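Long-range contacts in FMN reductase [NAD(P)H] (Bacillus subtilis, PDB 1ZCH), which uses NADH or NADPH to reduce FMN, and also reduces nitroaromatic compounds, quinones, chromates and azo dyes: residues D28-A33 with G119-A124; K58-L63 with I146-L151; I135-G140 with L231-I236. One frame throughout, in Å; residues are numbered along the deposited sequence. Where two conformers were deposited one is given.

Interaction 1: D28-A33 with G119-A124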
# COMPACT_ATOMS: atom_id res chain seq x y z
N ASP A 28 -20.03 -3.41 2.41
CA ASP A 28 -19.69 -4.82 2.29
C ASP A 28 -18.89 -5.07 1.01
O ASP A 28 -17.92 -5.83 1.01
CB ASP A 28 -20.94 -5.71 2.27
CG ASP A 28 -21.66 -5.74 3.60
OD1 ASP A 28 -21.00 -5.61 4.66
OD2 ASP A 28 -22.90 -5.92 3.60
N GLN A 29 -19.32 -4.45 -0.08
CA GLN A 29 -18.63 -4.62 -1.36
C GLN A 29 -17.21 -4.07 -1.30
O GLN A 29 -16.28 -4.67 -1.82
CB GLN A 29 -19.41 -3.91 -2.47
CG GLN A 29 -20.75 -4.55 -2.79
CD GLN A 29 -21.51 -3.80 -3.86
OE1 GLN A 29 -21.06 -3.68 -5.00
NE2 GLN A 29 -22.67 -3.27 -3.49
N ILE A 30 -17.06 -2.91 -0.66
CA ILE A 30 -15.75 -2.28 -0.52
C ILE A 30 -14.84 -3.21 0.29
O ILE A 30 -13.69 -3.43 -0.06
CB ILE A 30 -15.89 -0.91 0.19
CG1 ILE A 30 -16.65 0.05 -0.73
CG2 ILE A 30 -14.52 -0.37 0.57
CD1 ILE A 30 -17.05 1.36 -0.07
N ILE A 31 -15.38 -3.77 1.38
CA ILE A 31 -14.61 -4.67 2.22
C ILE A 31 -14.27 -5.96 1.48
O ILE A 31 -13.16 -6.49 1.62
CB ILE A 31 -15.37 -5.00 3.52
CG1 ILE A 31 -15.54 -3.72 4.36
CG2 ILE A 31 -14.63 -6.07 4.31
CD1 ILE A 31 -14.22 -3.06 4.75
N GLU A 32 -15.21 -6.47 0.68
CA GLU A 32 -14.96 -7.70 -0.07
C GLU A 32 -13.82 -7.45 -1.05
O GLU A 32 -12.97 -8.32 -1.25
CB GLU A 32 -16.21 -8.10 -0.86
CG GLU A 32 -17.39 -8.56 -0.02
CD GLU A 32 -18.64 -8.78 -0.85
OE1 GLU A 32 -18.54 -9.48 -1.88
OE2 GLU A 32 -19.71 -8.27 -0.48
N ALA A 33 -13.81 -6.27 -1.65
CA ALA A 33 -12.76 -5.92 -2.60
C ALA A 33 -11.42 -5.90 -1.88
O ALA A 33 -10.42 -6.44 -2.38
CB ALA A 33 -13.05 -4.56 -3.22
N GLY A 119 -5.64 1.41 -1.19
CA GLY A 119 -5.78 1.70 -2.61
C GLY A 119 -6.95 0.94 -3.22
O GLY A 119 -7.68 1.47 -4.06
N THR A 120 -7.13 -0.31 -2.78
CA THR A 120 -8.22 -1.14 -3.29
C THR A 120 -9.57 -0.61 -2.81
O THR A 120 -10.53 -0.58 -3.58
CB THR A 120 -8.04 -2.60 -2.83
OG1 THR A 120 -6.78 -3.10 -3.30
CG2 THR A 120 -9.15 -3.48 -3.40
N ALA A 121 -9.63 -0.19 -1.55
CA ALA A 121 -10.87 0.35 -0.99
C ALA A 121 -11.24 1.64 -1.70
O ALA A 121 -12.42 1.90 -1.99
CB ALA A 121 -10.71 0.61 0.51
N THR A 122 -10.23 2.47 -1.96
CA THR A 122 -10.45 3.73 -2.65
C THR A 122 -11.06 3.45 -4.03
O THR A 122 -12.05 4.07 -4.41
CB THR A 122 -9.13 4.50 -2.83
OG1 THR A 122 -8.65 4.91 -1.54
CG2 THR A 122 -9.33 5.74 -3.70
N ALA A 123 -10.46 2.52 -4.76
CA ALA A 123 -10.94 2.17 -6.09
C ALA A 123 -12.38 1.66 -6.05
O ALA A 123 -13.22 2.06 -6.85
CB ALA A 123 -10.03 1.12 -6.70
N ALA A 124 -12.66 0.77 -5.10
CA ALA A 124 -14.00 0.20 -4.96
C ALA A 124 -15.05 1.25 -4.62
O ALA A 124 -16.09 1.34 -5.28
CB ALA A 124 -13.98 -0.89 -3.89

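Interaction 2: K58-L63 with I146-L151. With CA (calcium ion), chain C.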
# COMPACT_ATOMS: atom_id res chain seq x y z
N LYS A 58 -16.00 11.82 15.82
CA LYS A 58 -15.63 13.19 16.13
C LYS A 58 -14.30 13.20 16.88
O LYS A 58 -13.44 14.04 16.61
CB LYS A 58 -16.73 13.85 16.97
CG LYS A 58 -16.49 15.31 17.31
CD LYS A 58 -17.64 15.88 18.14
CE LYS A 58 -17.41 17.34 18.51
NZ LYS A 58 -18.50 17.89 19.38
N LYS A 59 -14.14 12.27 17.81
CA LYS A 59 -12.90 12.18 18.58
C LYS A 59 -11.73 11.87 17.64
O LYS A 59 -10.64 12.41 17.79
CB LYS A 59 -13.01 11.09 19.64
CG LYS A 59 -14.10 11.32 20.67
CD LYS A 59 -14.17 10.16 21.65
CE LYS A 59 -15.27 10.37 22.68
NZ LYS A 59 -15.04 11.60 23.48
N ILE A 60 -11.97 10.97 16.69
CA ILE A 60 -10.93 10.60 15.73
C ILE A 60 -10.50 11.84 14.95
O ILE A 60 -9.31 12.08 14.74
CB ILE A 60 -11.43 9.53 14.74
CG1 ILE A 60 -11.66 8.21 15.49
CG2 ILE A 60 -10.43 9.34 13.61
CD1 ILE A 60 -12.19 7.08 14.61
N SER A 61 -11.48 12.62 14.52
CA SER A 61 -11.22 13.84 13.77
C SER A 61 -10.30 14.79 14.54
O SER A 61 -9.39 15.39 13.98
CB SER A 61 -12.53 14.55 13.44
OG SER A 61 -12.29 15.76 12.75
N GLU A 62 -10.56 14.92 15.84
CA GLU A 62 -9.77 15.80 16.69
C GLU A 62 -8.34 15.29 16.82
O GLU A 62 -7.39 16.07 16.81
CB GLU A 62 -10.42 15.91 18.07
CG GLU A 62 -11.89 16.29 18.02
CD GLU A 62 -12.49 16.57 19.38
OE1 GLU A 62 -12.32 15.73 20.30
OE2 GLU A 62 -13.15 17.63 19.54
N LEU A 63 -8.19 13.97 16.96
CA LEU A 63 -6.88 13.36 17.08
C LEU A 63 -6.10 13.47 15.77
O LEU A 63 -4.87 13.42 15.76
CB LEU A 63 -7.02 11.89 17.49
CG LEU A 63 -7.60 11.62 18.88
CD1 LEU A 63 -7.79 10.12 19.09
CD2 LEU A 63 -6.65 12.18 19.94
N ILE A 146 -5.07 4.38 19.56
CA ILE A 146 -4.90 2.98 19.91
C ILE A 146 -5.80 2.63 21.09
O ILE A 146 -6.47 1.59 21.10
CB ILE A 146 -3.43 2.68 20.26
CG1 ILE A 146 -2.60 2.60 18.98
CG2 ILE A 146 -3.32 1.41 21.09
CD1 ILE A 146 -1.10 2.62 19.21
N GLU A 147 -5.83 3.51 22.09
CA GLU A 147 -6.65 3.30 23.28
C GLU A 147 -8.14 3.42 22.96
O GLU A 147 -8.94 2.62 23.43
CB GLU A 147 -6.27 4.31 24.36
CG GLU A 147 -4.83 4.17 24.81
CD GLU A 147 -4.54 2.78 25.35
OE1 GLU A 147 -3.40 2.30 25.20
OE2 GLU A 147 -5.46 2.17 25.94
N LEU A 148 -8.49 4.42 22.17
CA LEU A 148 -9.88 4.66 21.80
C LEU A 148 -10.52 3.48 21.07
O LEU A 148 -11.65 3.10 21.35
CB LEU A 148 -9.99 5.91 20.93
CG LEU A 148 -11.39 6.29 20.44
CD1 LEU A 148 -12.27 6.67 21.62
CD2 LEU A 148 -11.29 7.46 19.46
N LEU A 149 -9.78 2.91 20.13
CA LEU A 149 -10.30 1.80 19.33
C LEU A 149 -9.89 0.42 19.83
O LEU A 149 -10.16 -0.59 19.18
CB LEU A 149 -9.87 1.99 17.87
CG LEU A 149 -10.33 3.34 17.28
CD1 LEU A 149 -9.94 3.43 15.81
CD2 LEU A 149 -11.84 3.47 17.44
N GLU A 150 -9.23 0.39 20.98
CA GLU A 150 -8.80 -0.86 21.59
C GLU A 150 -7.86 -1.69 20.72
O GLU A 150 -7.97 -2.91 20.67
CB GLU A 150 -10.02 -1.70 21.98
CG GLU A 150 -10.88 -1.07 23.07
CD GLU A 150 -12.14 -1.86 23.36
OE1 GLU A 150 -12.06 -3.09 23.51
OE2 GLU A 150 -13.23 -1.24 23.45
N LEU A 151 -6.93 -1.03 20.03
CA LEU A 151 -5.98 -1.74 19.19
C LEU A 151 -5.02 -2.45 20.13
O LEU A 151 -4.38 -1.82 20.98
CB LEU A 151 -5.23 -0.77 18.28
CG LEU A 151 -6.12 0.16 17.44
CD1 LEU A 151 -5.25 1.00 16.51
CD2 LEU A 151 -7.13 -0.65 16.65
CA CA C . -12.79 -5.20 23.37
O HOH W 1 -10.98 -5.57 21.78
O HOH W 2 -13.94 -4.64 21.18

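Interaction 3: I135-G140 with L231-I236. With FMN (flavin mononucleotide), chain D.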
# COMPACT_ATOMS: atom_id res chain seq x y z
N ILE A 135 -6.50 9.56 5.32
CA ILE A 135 -6.11 10.41 6.44
C ILE A 135 -4.85 9.86 7.10
O ILE A 135 -4.92 8.99 7.98
CB ILE A 135 -7.23 10.50 7.51
CG1 ILE A 135 -8.51 11.09 6.90
CG2 ILE A 135 -6.75 11.35 8.68
CD1 ILE A 135 -8.39 12.54 6.46
N GLY A 136 -3.69 10.36 6.68
CA GLY A 136 -2.44 9.89 7.26
C GLY A 136 -2.20 10.47 8.63
O GLY A 136 -1.36 9.98 9.38
N ALA A 137 -2.95 11.52 8.97
CA ALA A 137 -2.81 12.19 10.26
C ALA A 137 -3.16 11.31 11.46
O ALA A 137 -2.98 11.73 12.60
CB ALA A 137 -3.66 13.46 10.27
N VAL A 138 -3.68 10.11 11.21
CA VAL A 138 -4.00 9.21 12.31
C VAL A 138 -2.70 8.83 13.03
O VAL A 138 -2.72 8.38 14.17
CB VAL A 138 -4.70 7.92 11.84
CG1 VAL A 138 -6.06 8.26 11.25
CG2 VAL A 138 -3.83 7.18 10.81
N ARG A 139 -1.57 9.02 12.35
CA ARG A 139 -0.28 8.70 12.94
C ARG A 139 0.25 9.84 13.83
O ARG A 139 1.32 9.72 14.41
CB ARG A 139 0.75 8.37 11.85
CG ARG A 139 0.37 7.16 10.99
CD ARG A 139 1.60 6.48 10.40
NE ARG A 139 2.28 7.28 9.38
CZ ARG A 139 2.02 7.22 8.08
NH1 ARG A 139 1.08 6.40 7.62
NH2 ARG A 139 2.71 7.97 7.22
N GLY A 140 -0.52 10.92 13.93
CA GLY A 140 -0.11 12.07 14.73
C GLY A 140 -0.28 11.86 16.23
O GLY A 140 0.56 12.30 17.02
N LEU A 231 11.11 16.55 10.71
CA LEU A 231 10.54 15.22 10.93
C LEU A 231 9.28 15.52 11.73
O LEU A 231 9.31 15.57 12.96
CB LEU A 231 11.51 14.36 11.76
CG LEU A 231 11.05 12.95 12.15
CD1 LEU A 231 10.73 12.13 10.91
CD2 LEU A 231 12.14 12.27 12.97
N TYR A 232 8.18 15.75 11.03
CA TYR A 232 6.92 16.11 11.67
C TYR A 232 6.35 15.11 12.68
O TYR A 232 5.66 15.51 13.61
CB TYR A 232 5.87 16.50 10.61
CG TYR A 232 5.55 15.46 9.55
CD1 TYR A 232 4.78 14.35 9.86
CD2 TYR A 232 6.00 15.61 8.23
CE1 TYR A 232 4.44 13.41 8.89
CE2 TYR A 232 5.66 14.66 7.24
CZ TYR A 232 4.88 13.57 7.59
OH TYR A 232 4.52 12.62 6.65
N TYR A 233 6.64 13.82 12.50
CA TYR A 233 6.19 12.79 13.44
C TYR A 233 7.43 12.03 13.92
O TYR A 233 7.76 10.96 13.40
CB TYR A 233 5.23 11.79 12.78
CG TYR A 233 3.86 12.33 12.41
CD1 TYR A 233 3.33 13.46 13.04
CD2 TYR A 233 3.08 11.69 11.44
CE1 TYR A 233 2.06 13.94 12.71
CE2 TYR A 233 1.82 12.16 11.11
CZ TYR A 233 1.31 13.28 11.74
OH TYR A 233 0.06 13.74 11.39
N PRO A 234 8.14 12.58 14.92
CA PRO A 234 9.35 11.95 15.46
C PRO A 234 9.09 10.83 16.47
O PRO A 234 10.03 10.24 17.01
CB PRO A 234 10.08 13.13 16.09
CG PRO A 234 8.95 13.92 16.66
CD PRO A 234 7.92 13.90 15.54
N HIS A 235 7.82 10.54 16.70
CA HIS A 235 7.40 9.52 17.66
C HIS A 235 7.02 8.17 17.04
O HIS A 235 6.49 7.30 17.73
CB HIS A 235 6.19 10.02 18.43
CG HIS A 235 5.04 10.38 17.55
ND1 HIS A 235 4.94 11.60 16.92
CD2 HIS A 235 3.99 9.65 17.12
CE1 HIS A 235 3.87 11.61 16.14
NE2 HIS A 235 3.28 10.43 16.24
N ILE A 236 7.29 7.99 15.75
CA ILE A 236 6.91 6.74 15.10
C ILE A 236 7.59 5.49 15.66
O ILE A 236 6.93 4.49 15.94
CB ILE A 236 7.15 6.80 13.57
CG1 ILE A 236 6.25 7.87 12.95
CG2 ILE A 236 6.84 5.44 12.93
CD1 ILE A 236 4.77 7.67 13.22
N1 FMN D . -5.70 14.46 2.77
C2 FMN D . -6.15 15.16 3.83
O2 FMN D . -6.91 16.08 3.71
N3 FMN D . -5.74 14.85 5.17
C4 FMN D . -4.86 13.79 5.45
O4 FMN D . -4.54 13.56 6.60
C4A FMN D . -4.38 13.01 4.31
N5 FMN D . -3.51 11.96 4.51
C5A FMN D . -3.22 11.14 3.43
C6 FMN D . -2.47 9.94 3.70
C7 FMN D . -2.18 9.03 2.69
C7M FMN D . -1.44 7.75 3.03
C8 FMN D . -2.61 9.30 1.30
C8M FMN D . -2.36 8.33 0.18
C9 FMN D . -3.32 10.50 1.01
C9A FMN D . -3.64 11.42 2.06
N10 FMN D . -4.46 12.63 1.87
C10 FMN D . -4.85 13.39 2.94
C1' FMN D . -4.90 13.00 0.48
C2' FMN D . -3.74 13.65 -0.36
O2' FMN D . -3.60 15.02 0.05
C3' FMN D . -4.14 13.54 -1.84
O3' FMN D . -4.22 12.14 -2.18
C4' FMN D . -3.09 14.21 -2.76
O4' FMN D . -3.02 15.62 -2.52
C5' FMN D . -3.46 13.91 -4.20
O5' FMN D . -4.79 14.66 -4.57
P FMN D . -5.96 13.78 -5.04
O1P FMN D . -5.72 13.33 -6.40
O2P FMN D . -7.17 14.58 -5.01
O3P FMN D . -6.13 12.62 -4.17

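Interaction 1: D28-A33 with G119-A124
A33 and A124 meet methyl to methyl, CB to CB at 3.8 Å, and both CB atoms point across the gap between helix 24-36 and helix 104-127. The A124 methyl is also pressed against the backbone of the facing helix, since its CB lies 4.1 Å from I30 CA. The two branches of the I30 side chain divide the neighbouring methyls between them. CG2 stands anti to the backbone N and touches A121 CB at 3.9 Å, while CG1, anti to the carbonyl carbon (chi1 -67°), passes A124 CB at 4.2 Å. The two branches leaving I30 CB thus reach A121 and A124, three residues apart on the facing helix.

One turn before A124, T120 offers its methyl rather than its hydroxyl. Its CG2, anti to the backbone N, sits 3.4 Å from A33 O, a methyl-to-carbonyl contact. The first torsion of -58° puts OG1 beside the backbone N instead, where it hydrogen-bonds to I116 O within its own helix. The polar end of a buried threonine is thus satisfied locally, and no hydrogen bond passes between the segments.

These small side chains let the segment axes approach to 8.5 Å, with an angle of 142° between their N-to-C directions, so the pair is inclined but broadly antiparallel. All five touching residues are buried. The second subunit closes in on the same region: its I5 packs on A124 and its L8 on A33. Within the same chain, L161 of strand 155-164 lies against A121. Three alanines, a threonine and one isoleucine at a near-antiparallel crossing make this a close helix-helix interface, joining helix 24-36 to the long helix 104-127 of the nitroreductase fold beside the dimer interface.

Interaction 2: K58-L63 with I146-L151
L148 reaches from the last turn of helix 142-148 into the side of helix 54-63, where its two methyls meet K59, I60 and L63. All the contacts across the two segments are apolar. L148 CG stands anti to the backbone N (chi1 179°), and the side chain crosses those of K59 and I60 at about a right angle. The aliphatic part of K59 takes both methyls: CB lies 4.0 Å from L148 CD2, and CD lies 4.0 Å from L148 CD1. In the conformer given, the lysine amino group turns from L148. From the buried side, I60 CG1 approaches L148 CD2 at 4.1 Å, and L63 CD1 comes within 4.4 Å of that same methyl, so CD2 is shared by three residues. I60 CD1 adds a looser touch to L149 CD1 at 4.5 Å.

Backbone bonds end the second helix in a Schellman motif. L151 N donates to I146 O at 2.9 Å, E150 N makes a weak bond to E147 O, and E150 takes the positive phi of 59° expected at the C-prime position.

E150, extended beyond CG, binds the calcium ion through OE1 alone, at 2.2 Å; two waters and OD1 of N189 of the second subunit are further ligands, so the ion bridges the two chains.

Around this pair, I60 and L149 rest on F76 and L78 of strand 75-82, while I146 and L151 pack on P157 of strand 155-164. Helix 54-63 is tied to the loop before helix 142-148 by a hydrogen bond between N141 ND2 and L63 O, and L149 makes backbone hydrogen bonds with the second subunit.

Interaction 3: I135-G140 with L231-I236
The FMN-binding loop that follows strand 131-135 is met on its far side by Y233 and H235, just before helix 236-242. The Y233 ring lies against the turn, with G140 CA over its face, 3.9 Å from the ring centroid and 28° off the normal, a CH-pi contact. R139 C is over that same face, and R139 CB is 4.0 Å from Y233 CE2. The phenol oxygen runs on toward the flavin end of the loop: Y233 OH is 3.5 Å from A137 CA. The opposite face of the ring is approached near its rim by Y232 CD1.

H235 supplies the polar grip. Its CG sits between the backbone N and the carbonyl carbon (chi1 58°), and NE2 donates to R139 O at 2.8 Å with an N-H...O angle of 161°, the acceptor lying near the imidazole plane. I236 CD1 adds an apolar touch to R139 CB at 4.3 Å.

On its other side the loop forms part of the flavin pocket of the nitroreductase fold. G136 N donates to FMN N5 at 2.7 Å, the flavin's redox-active nitrogen, and a CB on G136 would clash with FMN C6. I135 CD1 packs at 3.7 Å from FMN N3. An alanine in place of Y233 would probably open a gap beside the turn, leaving G140 CA and the A137 backbone without the ring and hydroxyl against which they rest. R139 directs its guanidinium to the dimer partner, where NH2 forms a salt bridge with E105 OE2 of the second subunit; Y232 OH hydrogen-bonds to that same carboxylate oxygen, and Y233 packs on the E105 side chain.

Overall arrangement
Interactions 2 and 3 are neighbours, with centres 14 Å apart and nearest atoms about 4 Å apart, and helix 142-148 follows the flavin loop of interaction 3 directly in sequence. Interaction 3 contacts FMN itself, whereas the I60 side chain of interaction 2 lies about 10 Å from a bound FMN and about 6 Å from the I135 side chain. Interaction 1 lies across the chain's centre from interaction 3, their centres 25 Å apart, yet its T120 side chain is also about 10 Å from a bound FMN. Segments of interaction 2 alternate along the chain with those of both others. All three contacts touch the second subunit of the homodimer.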